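Local coordinates for CD1-2 antigen (Gallus gallus, PDB 3DBX), which probably presents lipid antigens at the cell surface, as other CD1 proteins of the MHC class I-like family do, at residues Thr30-Ala33 and Val38-Met41; Trp48-Cys53 and Ile69-Met74. All blocks are in the same frame, centred on the assembly; numbering follows the deposited sequence.

From the N terminus, the chain runs through strand 27-35 and turns back at once into strand 38-43. Contact 1 closes this hairpin next to the edge strand of the platform sheet. Strand 50-52 then forms that edge, and the chain leaves it, returning as helix 66-71, to close contact 2. The two contacts are in series, neither nested nor crossed, with centres about 11 Å apart. They meet where strands 38-43 and 50-52 lie side by side: I40 O and C53 N, 3.0 Å apart, probably form a hydrogen bond, and M41 CB packs on N51 O. Contact 1 pairs two platform strands; contact 2 ties the edge strand to helix 66-71 on the same flank.

Contact 1: Thr30-Ala33 and Val38-Met41; sequences TGMA and VPIM
A33 is held through both its backbone N and its O by I40 and M41, and these backbone bonds are the tight part of the contact. A33 N gives a nearly straight hydrogen bond to M41 O (2.9 Å, 175° at the hydrogen). In return, A33 O accepts one from I40 N at 2.8 Å and a weak one from M41 N at 3.5 Å. Two successive residues therefore face a single one, and I40 takes a helix-like psi. The bulge goes with a strong bend: the axes of the short segments lie at 112°, although A33 and M41 remain an antiparallel hydrogen-bonded pair.

On the face shared by A33 and M41 the packing is close. The M41 chain bends at its last torsion (chi3 -62°), which brings the methyl CE back to 4.0 Å from A33 CB, so that CB and CE of the methionine both rest on the alanine methyl. M41 also touches Y173 of helix 156-180, and A33 packs on F13 and L15 of strand 12-21. I40 brings only its CB near A33 O; its branches lead away to W56, V57 and Y173.

The other face is looser and partly exposed. M32, with CG nearly anti to its own nitrogen, lays CG alongside M41 O at 3.7 Å, while its sulfur SD reaches P39 CB only at 4.4 Å. This side chain makes only van der Waals contacts with the second strand, and its further neighbour is an acidic residue of another protein chain, probably beta-2-microglobulin. One face of the hairpin is thus turned to the helices and the other to the partner subunit, and the arrangement is a classic beta bulge in the platform of an MHC class I-like fold.

Contact 2: Trp48-Cys53 and Ile69-Met74; sequences WNLNIC and ILSFSM. With NAG (2-acetamido-2-deoxy-beta-D-glucopyranose), chain D; PLM (palmitic acid), chain F.
A small, buried van der Waals contact, in which a methyl of L50 meets L70 and the hydroxyl oxygen of S71, joins the edge strand 50-52 of the platform to the helical segment above it. No hydrogen bond spans it; a single methyl group does the work. L50 has CG beside its backbone nitrogen (chi1 -83°) and sends CD1 between L70 and S71, 3.8 Å from L70 CB and 3.7 Å from S71 OG. L70 CD1 also comes within 4.0 Å of the same methyl, the two leucine side chains crossing at about a right angle. Both leucines rest on Y17 and M41, which extend the apolar patch across the sheet.

The S71 hydroxyl has its polar partner outside the contact: OG is hydrogen-bonded to K67 O, one turn back. K67 has a second link, a hydrogen bond from its NZ to L50 O that joins helix and strand beside the apolar contact. S71 also lays CB over the centre of the F72 ring, 3.7 Å above the plane.

N51 points away from the helix and carries an N-linked glycan, ND2 being bonded to C1 of the sugar, to which D44 OD1 is also hydrogen-bonded. Beyond the helical segment, the M74 carbonyl borders the bound palmitic acid. The whole is consistent with one wall of the lipid-binding groove of CD1, a helix laid over the flank of the platform, as in the alpha1 half of an MHC class I-like groove.

Contact 1: Thr30-Ala33 and Val38-Met41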
loop_
_atom_site.group_PDB
_atom_site.type_symbol
_atom_site.label_atom_id
_atom_site.label_comp_id
_atom_site.label_asym_id
_atom_site.label_seq_id
_atom_site.Cartn_x
_atom_site.Cartn_y
_atom_site.Cartn_z
ATOM N N THR A 30 6.321 -11.946 6.756
ATOM C CA THR A 30 6.537 -10.536 6.443
ATOM C C THR A 30 5.713 -9.726 7.424
ATOM O O THR A 30 4.690 -10.196 7.928
ATOM C CB THR A 30 6.092 -10.176 4.990
ATOM O OG1 THR A 30 4.698 -10.463 4.839
ATOM C CG2 THR A 30 6.871 -10.991 3.972
ATOM N N GLY A 31 6.171 -8.522 7.718
ATOM C CA GLY A 31 5.387 -7.622 8.551
ATOM C C GLY A 31 5.951 -6.219 8.514
ATOM O O GLY A 31 7.171 -6.006 8.353
ATOM N N MET A 32 5.050 -5.263 8.648
ATOM C CA MET A 32 5.413 -3.837 8.618
ATOM C C MET A 32 4.630 -3.059 9.638
ATOM O O MET A 32 3.472 -3.352 9.860
ATOM C CB MET A 32 5.082 -3.258 7.256
ATOM C CG MET A 32 5.689 -1.868 7.070
ATOM S SD MET A 32 5.291 -1.294 5.449
ATOM C CE MET A 32 5.955 -2.603 4.442
ATOM N N ALA A 33 5.268 -2.069 10.255
ATOM C CA ALA A 33 4.576 -1.087 11.068
ATOM C C ALA A 33 4.668 0.275 10.390
ATOM O O ALA A 33 5.758 0.680 9.960
ATOM C CB ALA A 33 5.196 -1.020 12.463
ATOM N N VAL A 38 4.489 6.203 6.466
ATOM C CA VAL A 38 5.925 6.091 6.685
ATOM C C VAL A 38 6.144 4.763 7.387
ATOM O O VAL A 38 5.603 4.574 8.481
ATOM C CB VAL A 38 6.410 7.201 7.644
ATOM C CG1 VAL A 38 7.919 7.038 7.939
ATOM C CG2 VAL A 38 6.085 8.590 7.054
ATOM N N PRO A 39 6.898 3.846 6.752
ATOM C CA PRO A 39 7.333 2.588 7.361
ATOM C C PRO A 39 8.254 2.885 8.540
ATOM O O PRO A 39 9.240 3.602 8.381
ATOM C CB PRO A 39 8.117 1.931 6.238
ATOM C CG PRO A 39 7.529 2.540 4.965
ATOM C CD PRO A 39 7.385 3.963 5.360
ATOM N N ILE A 40 7.903 2.385 9.723
ATOM C CA ILE A 40 8.648 2.652 10.972
ATOM C C ILE A 40 9.559 1.461 11.276
ATOM O O ILE A 40 10.715 1.631 11.689
ATOM C CB ILE A 40 7.649 2.923 12.173
ATOM C CG1 ILE A 40 6.944 4.252 11.986
ATOM C CG2 ILE A 40 8.346 2.967 13.492
ATOM C CD1 ILE A 40 7.839 5.327 11.450
ATOM N N MET A 41 9.008 0.264 11.061
ATOM C CA MET A 41 9.662 -0.998 11.385
ATOM C C MET A 41 9.266 -2.004 10.328
ATOM O O MET A 41 8.136 -1.982 9.840
ATOM C CB MET A 41 9.210 -1.516 12.755
ATOM C CG MET A 41 9.867 -0.827 13.915
ATOM S SD MET A 41 9.442 -1.475 15.548
ATOM C CE MET A 41 7.672 -1.171 15.601
#

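Contact 2: Trp48-Cys53 and Ile69-Met74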
loop_
_atom_site.group_PDB
_atom_site.type_symbol
_atom_site.label_atom_id
_atom_site.label_comp_id
_atom_site.label_asym_id
_atom_site.label_seq_id
_atom_site.Cartn_x
_atom_site.Cartn_y
_atom_site.Cartn_z
ATOM N N TRP A 48 13.566 -12.703 11.818
ATOM C CA TRP A 48 12.354 -12.320 12.583
ATOM C C TRP A 48 12.553 -11.202 13.598
ATOM O O TRP A 48 11.734 -11.018 14.509
ATOM C CB TRP A 48 11.671 -13.500 13.275
ATOM C CG TRP A 48 11.206 -14.613 12.391
ATOM C CD1 TRP A 48 11.197 -14.650 11.024
ATOM C CD2 TRP A 48 10.650 -15.848 12.832
ATOM N NE1 TRP A 48 10.686 -15.851 10.591
ATOM C CE2 TRP A 48 10.342 -16.604 11.684
ATOM C CE3 TRP A 48 10.387 -16.394 14.096
ATOM C CZ2 TRP A 48 9.782 -17.879 11.758
ATOM C CZ3 TRP A 48 9.837 -17.663 14.172
ATOM C CH2 TRP A 48 9.541 -18.392 13.010
ATOM N N ASN A 49 13.639 -10.458 13.449
ATOM C CA ASN A 49 13.819 -9.272 14.259
ATOM C C ASN A 49 13.157 -8.076 13.551
ATOM O O ASN A 49 12.953 -8.104 12.329
ATOM C CB ASN A 49 15.305 -9.052 14.596
ATOM C CG ASN A 49 15.908 -10.218 15.431
ATOM O OD1 ASN A 49 15.387 -10.588 16.497
ATOM N ND2 ASN A 49 17.018 -10.786 14.941
ATOM N N LEU A 50 12.788 -7.060 14.326
ATOM C CA LEU A 50 12.193 -5.847 13.781
ATOM C C LEU A 50 13.281 -4.866 13.373
ATOM O O LEU A 50 13.960 -4.303 14.229
ATOM C CB LEU A 50 11.225 -5.219 14.796
ATOM C CG LEU A 50 9.856 -5.903 14.723
ATOM C CD1 LEU A 50 9.128 -5.886 16.046
ATOM C CD2 LEU A 50 8.989 -5.302 13.634
ATOM N N ASN A 51 13.479 -4.717 12.063
ATOM C CA ASN A 51 14.352 -3.679 11.520
ATOM C C ASN A 51 13.679 -2.323 11.733
ATOM O O ASN A 51 12.488 -2.184 11.495
ATOM C CB ASN A 51 14.614 -3.891 10.018
ATOM C CG ASN A 51 15.742 -4.872 9.733
ATOM O OD1 ASN A 51 16.026 -5.767 10.543
ATOM N ND2 ASN A 51 16.390 -4.703 8.540
ATOM N N ILE A 52 14.440 -1.346 12.213
ATOM C CA ILE A 52 13.990 0.046 12.280
ATOM C C ILE A 52 14.399 0.831 11.013
ATOM O O ILE A 52 15.581 0.844 10.641
ATOM C CB ILE A 52 14.511 0.710 13.550
ATOM C CG1 ILE A 52 13.601 0.332 14.713
ATOM C CG2 ILE A 52 14.512 2.207 13.400
ATOM C CD1 ILE A 52 14.344 -0.243 15.875
ATOM N N CYS A 53 13.422 1.496 10.382
ATOM C CA CYS A 53 13.566 2.033 9.033
ATOM C C CYS A 53 14.035 3.476 8.972
ATOM O O CYS A 53 14.462 3.944 7.913
ATOM C CB CYS A 53 12.243 1.954 8.284
ATOM S SG CYS A 53 11.483 0.322 8.171
ATOM N N ILE A 69 6.792 -6.299 22.797
ATOM C CA ILE A 69 5.375 -6.668 22.665
ATOM C C ILE A 69 5.119 -7.455 21.380
ATOM O O ILE A 69 4.413 -8.476 21.379
ATOM C CB ILE A 69 4.472 -5.393 22.654
ATOM C CG1 ILE A 69 4.267 -4.850 24.069
ATOM C CG2 ILE A 69 3.118 -5.653 21.952
ATOM C CD1 ILE A 69 3.709 -3.430 24.116
ATOM N N LEU A 70 5.691 -6.960 20.285
ATOM C CA LEU A 70 5.438 -7.489 18.963
ATOM C C LEU A 70 6.122 -8.833 18.712
ATOM O O LEU A 70 5.659 -9.628 17.883
ATOM C CB LEU A 70 5.854 -6.457 17.908
ATOM C CG LEU A 70 5.077 -5.121 17.897
ATOM C CD1 LEU A 70 5.614 -4.119 16.858
ATOM C CD2 LEU A 70 3.588 -5.343 17.702
ATOM N N SER A 71 7.199 -9.089 19.449
ATOM C CA SER A 71 8.058 -10.248 19.218
ATOM C C SER A 71 7.929 -11.361 20.257
ATOM O O SER A 71 7.695 -12.514 19.908
ATOM C CB SER A 71 9.509 -9.786 19.152
ATOM O OG SER A 71 9.574 -8.481 18.600
ATOM N N PHE A 72 8.080 -11.024 21.533
ATOM C CA PHE A 72 8.251 -12.057 22.555
ATOM C C PHE A 72 7.022 -12.282 23.425
ATOM O O PHE A 72 6.971 -13.262 24.171
ATOM C CB PHE A 72 9.463 -11.768 23.456
ATOM C CG PHE A 72 10.636 -11.138 22.745
ATOM C CD1 PHE A 72 11.311 -11.818 21.731
ATOM C CD2 PHE A 72 11.088 -9.861 23.120
ATOM C CE1 PHE A 72 12.396 -11.225 21.076
ATOM C CE2 PHE A 72 12.178 -9.260 22.481
ATOM C CZ PHE A 72 12.832 -9.944 21.456
ATOM N N SER A 73 6.035 -11.388 23.331
ATOM C CA SER A 73 4.915 -11.394 24.277
ATOM C C SER A 73 3.811 -12.379 23.896
ATOM O O SER A 73 3.870 -13.039 22.854
ATOM C CB SER A 73 4.339 -9.984 24.462
ATOM O OG SER A 73 3.539 -9.593 23.353
ATOM N N MET A 74 2.817 -12.461 24.773
ATOM C CA MET A 74 1.625 -13.280 24.604
ATOM C C MET A 74 0.966 -13.180 23.224
ATOM O O MET A 74 0.437 -14.164 22.715
ATOM C CB MET A 74 0.621 -12.862 25.665
ATOM C CG MET A 74 -0.679 -13.608 25.644
ATOM S SD MET A 74 -1.645 -13.074 27.067
ATOM C CE MET A 74 -0.951 -14.079 28.405
HETATM C C1 NAG D . 17.298 -5.723 8.010
HETATM C C2 NAG D . 17.109 -5.875 6.478
HETATM C C3 NAG D . 18.189 -6.768 5.849
HETATM C C4 NAG D . 19.597 -6.276 6.209
HETATM C C5 NAG D . 19.721 -6.090 7.731
HETATM C C6 NAG D . 21.003 -5.330 8.069
HETATM C C7 NAG D . 14.654 -5.739 6.049
HETATM C C8 NAG D . 13.566 -6.352 5.211
HETATM N N2 NAG D . 15.813 -6.421 6.100
HETATM O O3 NAG D . 18.009 -6.827 4.443
HETATM O O4 NAG D . 20.596 -7.151 5.699
HETATM O O5 NAG D . 18.643 -5.346 8.297
HETATM O O6 NAG D . 21.432 -5.619 9.384
HETATM O O7 NAG D . 14.449 -4.677 6.639
HETATM C C1 PLM F . -0.563 -21.004 21.691
HETATM O O1 PLM F . 0.526 -21.091 21.069
HETATM O O2 PLM F . -1.350 -21.978 21.650
HETATM C C2 PLM F . -0.935 -19.760 22.480
HETATM C C3 PLM F . -0.177 -18.532 21.967
HETATM C C4 PLM F . -0.669 -17.238 22.612
HETATM C C5 PLM F . -1.783 -16.571 21.802
HETATM C C6 PLM F . -1.270 -15.678 20.670
HETATM C C7 PLM F . -2.197 -15.701 19.456
HETATM C C8 PLM F . -3.012 -14.426 19.342
HETATM C C9 PLM F . -3.194 -14.018 17.883
HETATM C CA PLM F . -3.940 -12.689 17.826
HETATM C CB PLM F . -3.428 -11.775 16.721
HETATM C CC PLM F . -2.389 -10.777 17.220
HETATM C CD PLM F . -3.006 -9.427 17.560
HETATM C CE PLM F . -2.055 -8.667 18.461
HETATM C CF PLM F . -1.834 -7.242 17.970
HETATM C CG PLM F . -0.416 -6.780 18.286
#